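Local structure of diaminopimelate decarboxylase (Methanocaldococcus jannaschii, 1TWI) at residues A[327-330]-A[334-337]; A[31-36]-A[382-387]; A[52-57]-A[282-287]. The protein catalyses the pyridoxal 5'-phosphate-dependent decarboxylation of meso-diaminopimelate to L-lysine, the last step of lysine biosynthesis by the diaminopimelate pathway. All coordinates share one frame; numbering follows the deposited sequence.

Contact 1 (A[327-330]-A[334-337]); sequences MMRP and EAYH
H337 receives M327 over one face of its imidazole and R329 beside NE2. The methyl CE of M327 stands 3.8 Å from the ring centroid, only 12° off the normal, a CH-pi contact that suits a flexible thioether. The M327 side chain folds back at its second and third torsions to bring the methyl there, and SD also accepts a weak capping bond from R329 N. R329 crosses the ring at about a right angle: its CD lies in the imidazole plane, at the edge, 3.3 Å from H337 NE2, and NH1 of R329 is 2.9 Å from that nitrogen, with guanidinium and ring planes 68° apart. The other nitrogen, ND1, gives its hydrogen bond to F382 O, which fixes the ring's rotation. A335 is small enough to lay CB over one guanidinium face, 3.5 Å from R329 NH1, and Y255 adds a cation-pi contact to the arginine. P330 CG touches H337 CD2 at 3.8 Å. Where the short helix ends, E334 has positive phi and its N makes a weak bond to P330 O. Helix 329-333 and the loop after it border the substrate site: R329 belongs to the pocket of the bound lysine and is inferred to bind substrate.

Contact 2 (A[31-36]-A[382-387]); sequences PLYVMS and FDVGAY. With PLP (pyridoxal-5'-phosphate), chain E.
Strand 32-36 of the mixed beta-sheet packs against the loop that follows strand 378-382, and this loop carries the cofactor-binding Y387. Two side chains reach from the strand. Y33 presents a ring edge: its CE1 lies 3.5 Å from V384 O, near the ring plane, and 3.7 Å from V384 CG2, so a single ring corner meets both carbonyl and methyl. The phenol end is held apart from this packing, since Y33 OH hydrogen-bonds to D326 O; tyrosine suits a site that needs a long apolar body and a polar tip. M35 curls round at its second and third torsions (-65° and -70°), folding SD to 3.8 Å and CE to 3.9 Å from G385 CA. Lacking a side chain, G385 lets the thioether lie close against its backbone, while G385 O is bonded to N71 ND2. Beyond this buried seam the chain turns, Y387 taking positive phi with its first side-chain bond turned away from the strand. Its OH donates a 2.6 Å hydrogen bond to O2P of pyridoxal phosphate, an oxygen met at the edge of the Y387 ring, in its plane. S213 OG and the backbone N of G250, G292 and R293 also bond to the cofactor. Strand and loop thus meet mainly through apolar groups and backbone, while the short O-H...O bond from Y387 would be expected to ease the phosphate's negative charge.

Contact 3 (A[52-57]-A[282-287]); sequences KRWEEE and VEMPNL
The indole NE1 of W54 donates a hydrogen bond of 2.8 Å to P285 O. The oxygen lies almost in the indole plane, the nitrogen lies in the carbonyl plane, and the C=O...N angle is 158°. The N-H...O angle is bent to 141°, and the same P285 O is also 3.3 Å from W54 CZ2. Tryptophan fits here since it can fill a buried position with a broad ring and still satisfy a loop carbonyl. With chi1 at -173°, CG lies opposite the backbone N and the indole reaches out from the helix toward the strand. One face of its five-membered ring rests on L287, whose CB makes a CH-pi contact 3.7 Å from the centroid. The two segments belong to the TIM-barrel domain: helix 37-58 precedes strand 62-67, while strand 286-289 pairs in parallel with that same strand and with 244-246, so W54 lies where the helix packs against the outside of the barrel wall. L287 suits the strand by offering an apolar CB to the indole, and N286, whose first side-chain bond points away, uses its amide to bond E61 N and D244 OD1. M284 approaches the six-membered ring obliquely, the two side chains crossing at about a right angle, its SD 3.8 Å from W54 CH2 in a Met-aromatic contact. P285 adds its ring carbon CD, 4.1 Å from W54 CZ2, and M275 of helix 264-276 touches both W54 and P285. Within the helix, R53 NE and E57 OE2, one turn apart, form a salt bridge of 2.9 Å.

Overall arrangement
Contacts 1 and 2 are neighbours, their centres about 12 Å apart, and they touch: M327 packs on Y33 and R329 on Y387, so the substrate-side helix and the cofactor-binding loop adjoin one another beside the mixed beta-sheet. Contact 3 lies on the opposite side of the chain's centre, in the TIM-barrel domain, with its centre about 37 Å from that of contact 1 and 34 Å from that of contact 2. Along the chain, contact 2 encloses the other two, contact 3 closing before contact 1 opens. Strand 32-36 runs directly into helix 37-58, linking sheet and barrel. Pyridoxal phosphate sits at the barrel, reached by Y387 from the sheet side, with Y395 of the second subunit packed beside Y387.

Contact 1 (A[327-330]-A[334-337])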
ATOM      1  N   MET A 327       0.837  -3.007  -8.027  1.00 12.05           N
ATOM      2  CA  MET A 327      -0.108  -4.061  -7.669  1.00 13.52           C
ATOM      3  C   MET A 327       0.445  -4.671  -6.386  1.00 13.98           C
ATOM      4  O   MET A 327       1.414  -5.435  -6.406  1.00 14.42           O
ATOM      5  CB  MET A 327      -0.141  -5.090  -8.785  1.00 13.37           C
ATOM      6  CG  MET A 327      -1.488  -5.843  -8.862  1.00 14.56           C
ATOM      7  SD  MET A 327      -1.668  -7.182  -7.643  1.00 16.83           S
ATOM      8  CE  MET A 327      -0.573  -8.529  -8.418  1.00 13.97           C
ATOM      9  N   MET A 328      -0.192  -4.317  -5.280  1.00 13.22           N
ATOM     10  CA  MET A 328       0.266  -4.678  -3.948  1.00 14.03           C
ATOM     11  C   MET A 328      -0.134  -6.030  -3.382  1.00 15.41           C
ATOM     12  O   MET A 328       0.354  -6.380  -2.291  1.00 14.44           O
ATOM     13  CB  MET A 328      -0.230  -3.620  -2.956  1.00 14.48           C
ATOM     14  CG  MET A 328       0.353  -2.215  -3.197  1.00 14.70           C
ATOM     15  SD  MET A 328       2.032  -2.169  -2.467  1.00 17.46           S
ATOM     16  CE  MET A 328       1.496  -1.902  -0.736  1.00 16.71           C
ATOM     17  N   ARG A 329      -0.981  -6.792  -4.075  1.00 15.11           N
ATOM     18  CA  ARG A 329      -1.481  -8.033  -3.430  1.00 18.48           C
ATOM     19  C   ARG A 329      -0.435  -9.050  -2.997  1.00 17.51           C
ATOM     20  O   ARG A 329      -0.466  -9.514  -1.860  1.00 18.45           O
ATOM     21  CB  ARG A 329      -2.561  -8.752  -4.267  1.00 20.27           C
ATOM     22  CG  ARG A 329      -3.843  -7.988  -4.525  1.00 27.49           C
ATOM     23  CD  ARG A 329      -4.885  -9.014  -5.089  1.00 30.71           C
ATOM     24  NE  ARG A 329      -5.400  -9.864  -4.029  1.00 32.30           N
ATOM     25  CZ  ARG A 329      -5.369 -11.197  -3.980  1.00 31.93           C
ATOM     26  NH1 ARG A 329      -4.840 -11.954  -4.926  1.00 34.85           N
ATOM     27  NH2 ARG A 329      -5.916 -11.786  -2.930  1.00 34.96           N
ATOM     28  N   PRO A 330       0.483  -9.431  -3.895  1.00 18.86           N
ATOM     29  CA  PRO A 330       1.492 -10.409  -3.444  1.00 18.98           C
ATOM     30  C   PRO A 330       2.379  -9.891  -2.304  1.00 21.92           C
ATOM     31  O   PRO A 330       2.591 -10.608  -1.306  1.00 21.48           O
ATOM     32  CB  PRO A 330       2.308 -10.706  -4.706  1.00 20.24           C
ATOM     33  CG  PRO A 330       1.293 -10.453  -5.862  1.00 18.32           C
ATOM     34  CD  PRO A 330       0.604  -9.158  -5.344  1.00 18.62           C
ATOM     35  N   GLU A 334       0.977 -12.027   0.417  1.00 22.68           N
ATOM     36  CA  GLU A 334       1.660 -13.194  -0.129  1.00 24.84           C
ATOM     37  C   GLU A 334       0.638 -13.951  -0.960  1.00 23.75           C
ATOM     38  O   GLU A 334       0.656 -15.170  -1.066  1.00 23.28           O
ATOM     39  CB  GLU A 334       2.235 -14.093   0.968  1.00 29.04           C
ATOM     40  CG  GLU A 334       3.747 -14.215   0.791  1.00 35.31           C
ATOM     41  CD  GLU A 334       4.421 -15.019   1.890  1.00 39.37           C
ATOM     42  OE1 GLU A 334       4.474 -16.275   1.762  1.00 41.91           O
ATOM     43  OE2 GLU A 334       4.882 -14.385   2.887  1.00 41.40           O
ATOM     44  N   ALA A 335      -0.250 -13.191  -1.577  1.00 22.00           N
ATOM     45  CA  ALA A 335      -1.317 -13.764  -2.367  1.00 21.19           C
ATOM     46  C   ALA A 335      -0.876 -14.306  -3.737  1.00 18.91           C
ATOM     47  O   ALA A 335      -0.012 -13.712  -4.447  1.00 18.66           O
ATOM     48  CB  ALA A 335      -2.414 -12.709  -2.528  1.00 20.38           C
ATOM     49  N   TYR A 336      -1.499 -15.419  -4.119  1.00 16.36           N
ATOM     50  CA  TYR A 336      -1.212 -16.044  -5.394  1.00 15.89           C
ATOM     51  C   TYR A 336      -1.959 -15.465  -6.625  1.00 14.19           C
ATOM     52  O   TYR A 336      -3.192 -15.317  -6.618  1.00 12.63           O
ATOM     53  CB  TYR A 336      -1.508 -17.572  -5.298  1.00 17.26           C
ATOM     54  CG  TYR A 336      -1.101 -18.351  -6.540  1.00 20.34           C
ATOM     55  CD1 TYR A 336      -1.927 -18.409  -7.668  1.00 22.05           C
ATOM     56  CD2 TYR A 336       0.150 -18.986  -6.605  1.00 22.34           C
ATOM     57  CE1 TYR A 336      -1.493 -19.083  -8.855  1.00 24.27           C
ATOM     58  CE2 TYR A 336       0.578 -19.646  -7.752  1.00 24.31           C
ATOM     59  CZ  TYR A 336      -0.239 -19.689  -8.869  1.00 25.67           C
ATOM     60  OH  TYR A 336       0.227 -20.334 -10.005  1.00 30.40           O
ATOM     61  N   HIS A 337      -1.186 -15.148  -7.678  1.00 13.47           N
ATOM     62  CA  HIS A 337      -1.722 -14.741  -8.974  1.00 13.27           C
ATOM     63  C   HIS A 337      -1.013 -15.616 -10.019  1.00 13.95           C
ATOM     64  O   HIS A 337       0.163 -15.855  -9.898  1.00 13.41           O
ATOM     65  CB  HIS A 337      -1.439 -13.280  -9.347  1.00 13.88           C
ATOM     66  CG  HIS A 337      -2.190 -12.292  -8.508  1.00 13.84           C
ATOM     67  ND1 HIS A 337      -3.311 -11.619  -8.959  1.00 13.67           N
ATOM     68  CD2 HIS A 337      -1.980 -11.878  -7.236  1.00 12.89           C
ATOM     69  CE1 HIS A 337      -3.757 -10.829  -7.993  1.00 14.32           C
ATOM     70  NE2 HIS A 337      -2.968 -10.970  -6.936  1.00 15.60           N
TER

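Contact 2 (A[31-36]-A[382-387])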
ATOM      1  N   PRO A  31       5.089  -0.751 -17.025  1.00 12.13           N
ATOM      2  CA  PRO A  31       4.057  -1.753 -16.734  1.00 11.46           C
ATOM      3  C   PRO A  31       2.707  -1.282 -17.219  1.00 12.63           C
ATOM      4  O   PRO A  31       2.459  -0.090 -17.288  1.00 11.73           O
ATOM      5  CB  PRO A  31       4.125  -1.898 -15.212  1.00 12.65           C
ATOM      6  CG  PRO A  31       4.459  -0.511 -14.768  1.00 13.32           C
ATOM      7  CD  PRO A  31       5.507  -0.048 -15.793  1.00 11.49           C
ATOM      8  N   LEU A  32       1.809  -2.203 -17.563  1.00 11.01           N
ATOM      9  CA  LEU A  32       0.497  -1.798 -18.087  1.00 10.46           C
ATOM     10  C   LEU A  32      -0.671  -2.665 -17.573  1.00 11.42           C
ATOM     11  O   LEU A  32      -0.604  -3.883 -17.670  1.00 10.45           O
ATOM     12  CB  LEU A  32       0.506  -1.940 -19.639  1.00 11.12           C
ATOM     13  CG  LEU A  32      -0.717  -1.530 -20.455  1.00 11.83           C
ATOM     14  CD1 LEU A  32      -0.749  -0.006 -20.457  1.00 11.66           C
ATOM     15  CD2 LEU A  32      -0.623  -2.005 -21.926  1.00  9.84           C
ATOM     16  N   TYR A  33      -1.743  -2.044 -17.094  1.00 11.79           N
ATOM     17  CA  TYR A  33      -2.944  -2.788 -16.701  1.00 10.67           C
ATOM     18  C   TYR A  33      -3.811  -2.865 -17.951  1.00 11.79           C
ATOM     19  O   TYR A  33      -3.967  -1.852 -18.681  1.00 13.57           O
ATOM     20  CB  TYR A  33      -3.762  -2.028 -15.652  1.00 10.21           C
ATOM     21  CG  TYR A  33      -3.363  -2.329 -14.215  1.00 12.54           C
ATOM     22  CD1 TYR A  33      -3.885  -3.441 -13.549  1.00 13.52           C
ATOM     23  CD2 TYR A  33      -2.501  -1.503 -13.515  1.00 13.26           C
ATOM     24  CE1 TYR A  33      -3.570  -3.710 -12.231  1.00 12.87           C
ATOM     25  CE2 TYR A  33      -2.158  -1.780 -12.158  1.00 11.59           C
ATOM     26  CZ  TYR A  33      -2.713  -2.894 -11.543  1.00 12.83           C
ATOM     27  OH  TYR A  33      -2.456  -3.225 -10.224  1.00 11.30           O
ATOM     28  N   VAL A  34      -4.377  -4.040 -18.225  1.00 10.32           N
ATOM     29  CA  VAL A  34      -5.296  -4.170 -19.369  1.00  9.70           C
ATOM     30  C   VAL A  34      -6.619  -4.668 -18.712  1.00  9.80           C
ATOM     31  O   VAL A  34      -6.654  -5.709 -18.017  1.00 11.24           O
ATOM     32  CB  VAL A  34      -4.779  -5.229 -20.395  1.00  9.87           C
ATOM     33  CG1 VAL A  34      -5.787  -5.396 -21.612  1.00  9.81           C
ATOM     34  CG2 VAL A  34      -3.379  -4.791 -20.918  1.00  8.37           C
ATOM     35  N   MET A  35      -7.705  -3.964 -18.955  1.00  9.88           N
ATOM     36  CA  MET A  35      -8.978  -4.350 -18.393  1.00  9.57           C
ATOM     37  C   MET A  35      -9.831  -4.791 -19.547  1.00  8.70           C
ATOM     38  O   MET A  35      -9.989  -4.019 -20.503  1.00  8.80           O
ATOM     39  CB  MET A  35      -9.647  -3.143 -17.701  1.00 12.03           C
ATOM     40  CG  MET A  35      -8.905  -2.729 -16.394  1.00 13.63           C
ATOM     41  SD  MET A  35      -8.980  -4.050 -15.076  1.00 14.16           S
ATOM     42  CE  MET A  35     -10.650  -3.997 -14.607  1.00 12.33           C
ATOM     43  N   SER A  36     -10.407  -5.995 -19.460  1.00  8.93           N
ATOM     44  CA  SER A  36     -11.282  -6.523 -20.546  1.00  9.88           C
ATOM     45  C   SER A  36     -12.728  -6.077 -20.305  1.00 11.96           C
ATOM     46  O   SER A  36     -13.383  -6.472 -19.306  1.00 11.15           O
ATOM     47  CB  SER A  36     -11.245  -8.072 -20.582  1.00  9.43           C
ATOM     48  OG  SER A  36     -12.271  -8.561 -21.447  1.00 11.01           O
ATOM     49  N   PHE A 382      -2.114 -12.418 -14.006  1.00 10.96           N
ATOM     50  CA  PHE A 382      -3.572 -12.508 -14.072  1.00 10.64           C
ATOM     51  C   PHE A 382      -4.359 -12.021 -12.868  1.00 10.30           C
ATOM     52  O   PHE A 382      -3.867 -12.001 -11.756  1.00 11.64           O
ATOM     53  CB  PHE A 382      -4.019 -13.967 -14.236  1.00 11.04           C
ATOM     54  CG  PHE A 382      -3.883 -14.515 -15.644  1.00 13.84           C
ATOM     55  CD1 PHE A 382      -2.785 -14.161 -16.444  1.00 12.62           C
ATOM     56  CD2 PHE A 382      -4.806 -15.430 -16.125  1.00 13.05           C
ATOM     57  CE1 PHE A 382      -2.617 -14.742 -17.711  1.00 14.13           C
ATOM     58  CE2 PHE A 382      -4.664 -16.036 -17.404  1.00 11.62           C
ATOM     59  CZ  PHE A 382      -3.564 -15.684 -18.185  1.00 13.71           C
ATOM     60  N   ASP A 383      -5.611 -11.662 -13.143  1.00 10.31           N
ATOM     61  CA  ASP A 383      -6.603 -11.399 -12.118  1.00  9.17           C
ATOM     62  C   ASP A 383      -6.225 -10.231 -11.200  1.00 10.57           C
ATOM     63  O   ASP A 383      -6.254 -10.343  -9.981  1.00 10.20           O
ATOM     64  CB  ASP A 383      -6.766 -12.704 -11.326  1.00 10.04           C
ATOM     65  CG  ASP A 383      -7.197 -13.874 -12.218  1.00 13.38           C
ATOM     66  OD1 ASP A 383      -8.121 -13.663 -13.043  1.00 12.38           O
ATOM     67  OD2 ASP A 383      -6.633 -14.992 -12.119  1.00 13.23           O
ATOM     68  N   VAL A 384      -5.886  -9.113 -11.810  1.00  9.61           N
ATOM     69  CA  VAL A 384      -5.511  -7.940 -11.034  1.00  8.32           C
ATOM     70  C   VAL A 384      -6.540  -6.821 -11.214  1.00  9.68           C
ATOM     71  O   VAL A 384      -6.238  -5.639 -10.962  1.00 10.90           O
ATOM     72  CB  VAL A 384      -4.164  -7.433 -11.504  1.00  8.72           C
ATOM     73  CG1 VAL A 384      -3.018  -8.396 -11.083  1.00  9.41           C
ATOM     74  CG2 VAL A 384      -4.201  -7.246 -13.088  1.00  6.85           C
ATOM     75  N   GLY A 385      -7.738  -7.151 -11.713  1.00 10.42           N
ATOM     76  CA  GLY A 385      -8.749  -6.091 -11.884  1.00 10.13           C
ATOM     77  C   GLY A 385      -9.321  -5.485 -10.594  1.00  9.16           C
ATOM     78  O   GLY A 385      -9.902  -4.403 -10.610  1.00  9.91           O
ATOM     79  N   ALA A 386      -9.155  -6.194  -9.483  1.00 10.62           N
ATOM     80  CA  ALA A 386      -9.676  -5.774  -8.168  1.00 10.19           C
ATOM     81  C   ALA A 386      -8.523  -5.634  -7.170  1.00  9.59           C
ATOM     82  O   ALA A 386      -7.670  -6.502  -7.112  1.00 10.52           O
ATOM     83  CB  ALA A 386     -10.696  -6.840  -7.635  1.00  8.27           C
ATOM     84  N   TYR A 387      -8.508  -4.555  -6.401  1.00  9.47           N
ATOM     85  CA  TYR A 387      -7.473  -4.269  -5.398  1.00 11.44           C
ATOM     86  C   TYR A 387      -6.147  -4.310  -6.105  1.00 12.54           C
ATOM     87  O   TYR A 387      -5.181  -4.857  -5.600  1.00 12.57           O
ATOM     88  CB  TYR A 387      -7.522  -5.300  -4.283  1.00 11.98           C
ATOM     89  CG  TYR A 387      -8.951  -5.398  -3.740  1.00 11.58           C
ATOM     90  CD1 TYR A 387      -9.501  -4.363  -3.006  1.00 11.22           C
ATOM     91  CD2 TYR A 387      -9.758  -6.479  -4.061  1.00 11.79           C
ATOM     92  CE1 TYR A 387     -10.868  -4.397  -2.589  1.00  9.68           C
ATOM     93  CE2 TYR A 387     -11.101  -6.555  -3.671  1.00 11.70           C
ATOM     94  CZ  TYR A 387     -11.661  -5.507  -2.932  1.00 12.06           C
ATOM     95  OH  TYR A 387     -12.984  -5.578  -2.551  1.00 12.86           O
TER
HETATM   96  N1  PLP E1501     -19.223  -4.687   0.966  1.00 11.88           N
HETATM   97  C2  PLP E1501     -18.430  -4.242   2.008  1.00 13.84           C
HETATM   98  C2A PLP E1501     -19.165  -3.600   3.210  1.00  9.82           C
HETATM   99  C3  PLP E1501     -17.051  -4.381   1.875  1.00 13.40           C
HETATM  100  O3  PLP E1501     -16.302  -3.932   2.915  1.00 14.70           O
HETATM  101  C4  PLP E1501     -16.445  -4.969   0.796  1.00 12.19           C
HETATM  102  C4A PLP E1501     -14.883  -5.077   0.753  1.00 15.34           C
HETATM  103  O4A PLP E1501     -14.288  -4.415   1.544  1.00 31.71           O
HETATM  104  C5  PLP E1501     -17.248  -5.430  -0.272  1.00 11.70           C
HETATM  105  C6  PLP E1501     -18.619  -5.282  -0.137  1.00 10.63           C
HETATM  106  C5A PLP E1501     -16.763  -6.111  -1.545  1.00 11.40           C
HETATM  107  O4P PLP E1501     -16.011  -7.320  -1.265  1.00 14.22           O
HETATM  108  P   PLP E1501     -15.515  -8.273  -2.430  1.00 12.13           P
HETATM  109  O1P PLP E1501     -14.790  -9.338  -1.715  1.00 12.88           O
HETATM  110  O2P PLP E1501     -14.598  -7.432  -3.273  1.00 12.61           O
HETATM  111  O3P PLP E1501     -16.686  -8.768  -3.152  1.00 13.65           O

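Contact 3 (A[52-57]-A[282-287])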
ATOM      1  N   LYS A  52     -31.909 -13.256 -11.157  1.00 20.33           N
ATOM      2  CA  LYS A  52     -33.186 -12.704 -11.626  1.00 19.26           C
ATOM      3  C   LYS A  52     -34.372 -13.473 -11.046  1.00 18.23           C
ATOM      4  O   LYS A  52     -35.490 -12.985 -11.008  1.00 16.58           O
ATOM      5  CB  LYS A  52     -33.251 -12.723 -13.161  1.00 23.23           C
ATOM      6  CG  LYS A  52     -33.188 -14.112 -13.747  1.00 26.48           C
ATOM      7  CD  LYS A  52     -33.356 -13.996 -15.258  1.00 30.95           C
ATOM      8  CE  LYS A  52     -32.923 -15.237 -16.000  1.00 33.36           C
ATOM      9  NZ  LYS A  52     -32.704 -14.846 -17.461  1.00 34.38           N
ATOM     10  N   ARG A  53     -34.127 -14.693 -10.630  1.00 17.25           N
ATOM     11  CA  ARG A  53     -35.159 -15.462  -9.992  1.00 17.97           C
ATOM     12  C   ARG A  53     -35.765 -14.674  -8.785  1.00 17.34           C
ATOM     13  O   ARG A  53     -36.959 -14.794  -8.469  1.00 17.56           O
ATOM     14  CB  ARG A  53     -34.545 -16.774  -9.489  1.00 20.19           C
ATOM     15  CG  ARG A  53     -35.464 -17.588  -8.655  1.00 21.04           C
ATOM     16  CD  ARG A  53     -34.832 -18.896  -8.231  1.00 24.85           C
ATOM     17  NE  ARG A  53     -35.706 -19.589  -7.283  1.00 24.97           N
ATOM     18  CZ  ARG A  53     -35.245 -20.407  -6.351  1.00 27.10           C
ATOM     19  NH1 ARG A  53     -33.938 -20.625  -6.265  1.00 28.41           N
ATOM     20  NH2 ARG A  53     -36.070 -20.968  -5.487  1.00 26.43           N
ATOM     21  N   TRP A  54     -34.941 -13.908  -8.072  1.00 15.92           N
ATOM     22  CA  TRP A  54     -35.469 -13.152  -6.919  1.00 15.99           C
ATOM     23  C   TRP A  54     -36.638 -12.266  -7.343  1.00 17.43           C
ATOM     24  O   TRP A  54     -37.732 -12.317  -6.757  1.00 18.21           O
ATOM     25  CB  TRP A  54     -34.383 -12.252  -6.273  1.00 14.11           C
ATOM     26  CG  TRP A  54     -34.919 -11.632  -5.022  1.00 13.00           C
ATOM     27  CD1 TRP A  54     -35.184 -10.292  -4.773  1.00 14.45           C
ATOM     28  CD2 TRP A  54     -35.240 -12.330  -3.835  1.00 13.66           C
ATOM     29  NE1 TRP A  54     -35.645 -10.139  -3.466  1.00 13.59           N
ATOM     30  CE2 TRP A  54     -35.680 -11.385  -2.885  1.00 12.76           C
ATOM     31  CE3 TRP A  54     -35.193 -13.696  -3.470  1.00 14.24           C
ATOM     32  CZ2 TRP A  54     -36.073 -11.756  -1.591  1.00 14.71           C
ATOM     33  CZ3 TRP A  54     -35.585 -14.056  -2.191  1.00 12.45           C
ATOM     34  CH2 TRP A  54     -36.015 -13.100  -1.267  1.00 14.26           C
ATOM     35  N   GLU A  55     -36.418 -11.444  -8.363  1.00 19.43           N
ATOM     36  CA  GLU A  55     -37.474 -10.534  -8.859  1.00 21.12           C
ATOM     37  C   GLU A  55     -38.631 -11.333  -9.437  1.00 20.18           C
ATOM     38  O   GLU A  55     -39.775 -10.964  -9.256  1.00 20.51           O
ATOM     39  CB  GLU A  55     -36.937  -9.578  -9.963  1.00 24.00           C
ATOM     40  CG  GLU A  55     -38.023  -8.995 -10.984  1.00 33.56           C
ATOM     41  CD  GLU A  55     -37.801  -9.335 -12.544  1.00 37.72           C
ATOM     42  OE1 GLU A  55     -38.682  -9.996 -13.185  1.00 38.64           O
ATOM     43  OE2 GLU A  55     -36.762  -8.937 -13.138  1.00 39.05           O
ATOM     44  N   GLU A  56     -38.319 -12.422 -10.133  1.00 19.99           N
ATOM     45  CA  GLU A  56     -39.348 -13.256 -10.751  1.00 20.72           C
ATOM     46  C   GLU A  56     -40.296 -13.848  -9.742  1.00 20.46           C
ATOM     47  O   GLU A  56     -41.508 -13.884  -9.947  1.00 19.52           O
ATOM     48  CB  GLU A  56     -38.708 -14.417 -11.525  1.00 22.13           C
ATOM     49  CG  GLU A  56     -37.919 -13.971 -12.742  1.00 25.48           C
ATOM     50  CD  GLU A  56     -37.119 -15.081 -13.382  1.00 26.99           C
ATOM     51  OE1 GLU A  56     -37.011 -16.195 -12.790  1.00 27.86           O
ATOM     52  OE2 GLU A  56     -36.581 -14.818 -14.490  1.00 29.38           O
ATOM     53  N   GLU A  57     -39.746 -14.341  -8.646  1.00 20.01           N
ATOM     54  CA  GLU A  57     -40.592 -14.985  -7.658  1.00 21.12           C
ATOM     55  C   GLU A  57     -41.197 -14.144  -6.559  1.00 20.60           C
ATOM     56  O   GLU A  57     -42.224 -14.536  -6.021  1.00 19.03           O
ATOM     57  CB  GLU A  57     -39.835 -16.151  -7.027  1.00 25.15           C
ATOM     58  CG  GLU A  57     -40.052 -17.500  -7.784  1.00 31.69           C
ATOM     59  CD  GLU A  57     -39.237 -18.614  -7.173  1.00 35.98           C
ATOM     60  OE1 GLU A  57     -39.291 -18.731  -5.929  1.00 38.39           O
ATOM     61  OE2 GLU A  57     -38.539 -19.370  -7.913  1.00 39.56           O
ATOM     62  N   VAL A 282     -42.214 -13.043   7.325  1.00 17.71           N
ATOM     63  CA  VAL A 282     -41.990 -11.649   6.977  1.00 17.42           C
ATOM     64  C   VAL A 282     -42.167 -11.483   5.482  1.00 17.42           C
ATOM     65  O   VAL A 282     -42.076 -12.455   4.713  1.00 17.85           O
ATOM     66  CB  VAL A 282     -40.540 -11.155   7.361  1.00 16.89           C
ATOM     67  CG1 VAL A 282     -40.288 -11.387   8.835  1.00 13.92           C
ATOM     68  CG2 VAL A 282     -39.459 -11.848   6.465  1.00 14.99           C
ATOM     69  N   GLU A 283     -42.467 -10.269   5.048  1.00 18.48           N
ATOM     70  CA  GLU A 283     -42.575 -10.051   3.615  1.00 18.74           C
ATOM     71  C   GLU A 283     -41.199 -10.115   2.993  1.00 18.39           C
ATOM     72  O   GLU A 283     -40.233  -9.638   3.563  1.00 18.84           O
ATOM     73  CB  GLU A 283     -43.222  -8.703   3.356  1.00 23.09           C
ATOM     74  CG  GLU A 283     -44.615  -8.648   3.981  1.00 30.61           C
ATOM     75  CD  GLU A 283     -45.295  -7.321   3.741  1.00 35.29           C
ATOM     76  OE1 GLU A 283     -46.153  -6.929   4.583  1.00 37.94           O
ATOM     77  OE2 GLU A 283     -44.955  -6.682   2.705  1.00 37.71           O
ATOM     78  N   MET A 284     -41.088 -10.723   1.821  1.00 16.56           N
ATOM     79  CA  MET A 284     -39.801 -10.792   1.186  1.00 15.59           C
ATOM     80  C   MET A 284     -39.347  -9.396   0.795  1.00 14.78           C
ATOM     81  O   MET A 284     -40.104  -8.621   0.229  1.00 14.89           O
ATOM     82  CB  MET A 284     -39.825 -11.725  -0.018  1.00 14.88           C
ATOM     83  CG  MET A 284     -40.037 -13.184   0.415  1.00 11.34           C
ATOM     84  SD  MET A 284     -38.651 -13.948   1.268  1.00 16.68           S
ATOM     85  CE  MET A 284     -39.027 -13.563   2.968  1.00 15.21           C
ATOM     86  N   PRO A 285     -38.068  -9.074   1.086  1.00 14.60           N
ATOM     87  CA  PRO A 285     -37.534  -7.735   0.769  1.00 13.37           C
ATOM     88  C   PRO A 285     -36.849  -7.588  -0.601  1.00 13.98           C
ATOM     89  O   PRO A 285     -36.702  -8.574  -1.355  1.00 11.91           O
ATOM     90  CB  PRO A 285     -36.523  -7.510   1.892  1.00 12.38           C
ATOM     91  CG  PRO A 285     -35.865  -8.951   1.990  1.00 14.05           C
ATOM     92  CD  PRO A 285     -37.120  -9.880   1.896  1.00 11.96           C
ATOM     93  N   ASN A 286     -36.460  -6.351  -0.932  1.00 12.04           N
ATOM     94  CA  ASN A 286     -35.607  -6.183  -2.113  1.00 14.47           C
ATOM     95  C   ASN A 286     -34.295  -6.804  -1.666  1.00 12.82           C
ATOM     96  O   ASN A 286     -33.975  -6.773  -0.488  1.00 13.28           O
ATOM     97  CB  ASN A 286     -35.390  -4.714  -2.424  1.00 13.84           C
ATOM     98  CG  ASN A 286     -36.677  -4.018  -2.684  1.00 15.50           C
ATOM     99  OD1 ASN A 286     -37.418  -4.402  -3.607  1.00 16.52           O
ATOM    100  ND2 ASN A 286     -36.985  -3.009  -1.870  1.00 14.30           N
ATOM    101  N   LEU A 287     -33.532  -7.372  -2.599  1.00 12.20           N
ATOM    102  CA  LEU A 287     -32.290  -8.012  -2.244  1.00 12.08           C
ATOM    103  C   LEU A 287     -31.122  -7.243  -2.866  1.00 12.89           C
ATOM    104  O   LEU A 287     -31.175  -6.905  -4.053  1.00 14.26           O
ATOM    105  CB  LEU A 287     -32.281  -9.486  -2.788  1.00 11.99           C
ATOM    106  CG  LEU A 287     -30.946 -10.261  -2.705  1.00 11.99           C
ATOM    107  CD1 LEU A 287     -30.477 -10.353  -1.258  1.00 11.82           C
ATOM    108  CD2 LEU A 287     -31.073 -11.715  -3.298  1.00 13.58           C
TER